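Local coordinates for protein PadR family transcriptional regulator (Streptococcus pneumoniae, PDB 5ZQH) that probably binds DNA as a dimeric transcriptional regulator of the PadR family, through a winged helix-turn-helix domain, at residues A[2-5]-A[6-10]. Residues are numbered along the deposited sequence; the frame is centred on the assembly and turned at random.
Sequences TQLL and KGVLE
L5 lays its CD1 methyl against CD2 of L9 at 3.7 Å, one turn further along, in the first two turns of helix 3-19, near the start of the chain. This is an N-capped helix start at the head of the probable winged helix-turn-helix domain of a PadR regulator. The two leucines cross at a slant; with CG of L5 anti to its backbone N (chi1 -175°), the branch meets L9, which is modelled with a strained first torsion (chi1 33°), so the fine placement of its CD2 is doubtful. On the other ridge L4 and V8 repeat the i to i+4 pairing more loosely, CD1 of L4 to CG2 of V8. L5 and V8 also pack on L93 and V97 of the second subunit, so both ridges help form the dimer interface.

T2 is the N-cap. Its OG1 takes a weak bond from L5 N at 3.4 Å and is also hydrogen-bonded to NE2 of Q89 of the second subunit, which ties the helix start to the partner chain. K6 N bonds back to T2 O, G7 N to Q3 O and V8 N to L4 O. K6 stretches back towards the N-terminus, its NZ reaching E1 O in a weak bond, while its CD passes 3.7 Å from T2 O. The last of the four i to i+4 bonds between 2-5 and 6-10 is nearly straight: L9 N to L5 O, 3.1 Å, with 174° at the hydrogen.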
ATOM      1  N   THR A   2      -6.943  -5.263   0.367  1.00  4.76           N
ATOM      2  CA  THR A   2      -6.082  -4.659   1.408  1.00  4.74           C
ATOM      3  C   THR A   2      -5.684  -3.213   1.101  1.00  4.73           C
ATOM      4  O   THR A   2      -5.747  -2.778  -0.056  1.00  4.71           O
ATOM      5  CB  THR A   2      -4.793  -5.482   1.669  1.00  4.73           C
ATOM      6  OG1 THR A   2      -3.990  -5.521   0.483  1.00  4.72           O
ATOM      7  CG2 THR A   2      -5.114  -6.908   2.129  1.00  4.73           C
ATOM      8  N   GLN A   3      -5.265  -2.487   2.147  1.00  4.73           N
ATOM      9  CA  GLN A   3      -4.789  -1.099   2.031  1.00  4.74           C
ATOM     10  C   GLN A   3      -3.601  -0.960   1.086  1.00  4.75           C
ATOM     11  O   GLN A   3      -3.533   0.003   0.313  1.00  4.73           O
ATOM     12  CB  GLN A   3      -4.423  -0.522   3.400  1.00  4.73           C
ATOM     13  CG  GLN A   3      -5.609  -0.072   4.239  1.00  4.72           C
ATOM     14  CD  GLN A   3      -5.209   0.294   5.659  1.00  4.72           C
ATOM     15  OE1 GLN A   3      -4.600  -0.506   6.379  1.00  4.71           O
ATOM     16  NE2 GLN A   3      -5.555   1.507   6.072  1.00  4.71           N
ATOM     17  N   LEU A   4      -2.679  -1.924   1.159  1.00  4.77           N
ATOM     18  CA  LEU A   4      -1.523  -1.994   0.263  1.00  4.82           C
ATOM     19  C   LEU A   4      -1.944  -2.090  -1.207  1.00  4.86           C
ATOM     20  O   LEU A   4      -1.463  -1.312  -2.039  1.00  4.86           O
ATOM     21  CB  LEU A   4      -0.589  -3.156   0.652  1.00  4.80           C
ATOM     22  CG  LEU A   4       0.545  -3.609  -0.283  1.00  4.79           C
ATOM     23  CD1 LEU A   4       1.623  -2.549  -0.489  1.00  4.78           C
ATOM     24  CD2 LEU A   4       1.153  -4.907   0.228  1.00  4.79           C
ATOM     25  N   LEU A   5      -2.847  -3.031  -1.503  1.00  4.92           N
ATOM     26  CA  LEU A   5      -3.340  -3.261  -2.860  1.00  5.00           C
ATOM     27  C   LEU A   5      -3.994  -2.014  -3.452  1.00  5.06           C
ATOM     28  O   LEU A   5      -3.685  -1.638  -4.583  1.00  5.07           O
ATOM     29  CB  LEU A   5      -4.281  -4.484  -2.925  1.00  4.99           C
ATOM     30  CG  LEU A   5      -4.823  -4.982  -4.282  1.00  4.99           C
ATOM     31  CD1 LEU A   5      -3.714  -5.323  -5.270  1.00  4.99           C
ATOM     32  CD2 LEU A   5      -5.743  -6.182  -4.099  1.00  4.98           C
ATOM     33  N   LYS A   6      -4.867  -1.376  -2.670  1.00  5.14           N
ATOM     34  CA  LYS A   6      -5.541  -0.128  -3.057  1.00  5.22           C
ATOM     35  C   LYS A   6      -4.555   0.997  -3.362  1.00  5.26           C
ATOM     36  O   LYS A   6      -4.723   1.718  -4.345  1.00  5.27           O
ATOM     37  CB  LYS A   6      -6.532   0.317  -1.977  1.00  5.23           C
ATOM     38  CG  LYS A   6      -7.884  -0.362  -2.063  1.00  5.27           C
ATOM     39  CD  LYS A   6      -8.562  -0.408  -0.702  1.00  5.26           C
ATOM     40  CE  LYS A   6      -9.974  -0.961  -0.818  1.00  5.26           C
ATOM     41  NZ  LYS A   6     -10.583  -1.193   0.522  1.00  5.27           N
ATOM     42  N   GLY A   7      -3.529   1.125  -2.524  1.00  5.32           N
ATOM     43  CA  GLY A   7      -2.469   2.110  -2.711  1.00  5.41           C
ATOM     44  C   GLY A   7      -1.705   1.900  -4.004  1.00  5.46           C
ATOM     45  O   GLY A   7      -1.405   2.869  -4.711  1.00  5.47           O
ATOM     46  N   VAL A   8      -1.412   0.635  -4.317  1.00  5.51           N
ATOM     47  CA  VAL A   8      -0.677   0.280  -5.538  1.00  5.59           C
ATOM     48  C   VAL A   8      -1.486   0.591  -6.810  1.00  5.64           C
ATOM     49  O   VAL A   8      -0.976   1.321  -7.682  1.00  5.68           O
ATOM     50  CB  VAL A   8      -0.109  -1.167  -5.510  1.00  5.58           C
ATOM     51  CG1 VAL A   8       0.406  -1.595  -6.879  1.00  5.58           C
ATOM     52  CG2 VAL A   8       1.011  -1.274  -4.484  1.00  5.58           C
ATOM     53  N   LEU A   9      -2.723   0.079  -6.917  1.00  5.69           N
ATOM     54  CA  LEU A   9      -3.546   0.397  -8.102  1.00  5.75           C
ATOM     55  C   LEU A   9      -3.871   1.877  -8.278  1.00  5.76           C
ATOM     56  O   LEU A   9      -4.010   2.325  -9.417  1.00  5.77           O
ATOM     57  CB  LEU A   9      -4.784  -0.497  -8.337  1.00  5.77           C
ATOM     58  CG  LEU A   9      -5.708  -1.197  -7.350  1.00  5.79           C
ATOM     59  CD1 LEU A   9      -7.162  -1.095  -7.804  1.00  5.79           C
ATOM     60  CD2 LEU A   9      -5.302  -2.655  -7.281  1.00  5.79           C
ATOM     61  N   GLU A  10      -3.970   2.627  -7.177  1.00  5.76           N
ATOM     62  CA  GLU A  10      -4.151   4.078  -7.272  1.00  5.79           C
ATOM     63  C   GLU A  10      -2.981   4.701  -8.025  1.00  5.78           C
ATOM     64  O   GLU A  10      -3.183   5.328  -9.066  1.00  5.76           O
ATOM     65  CB  GLU A  10      -4.323   4.744  -5.908  1.00  5.81           C
ATOM     66  CG  GLU A  10      -4.848   6.169  -6.031  1.00  5.86           C
ATOM     67  CD  GLU A  10      -4.748   6.962  -4.745  1.00  5.91           C
ATOM     68  OE1 GLU A  10      -3.631   7.412  -4.405  1.00  5.91           O
ATOM     69  OE2 GLU A  10      -5.797   7.152  -4.084  1.00  5.94           O
TER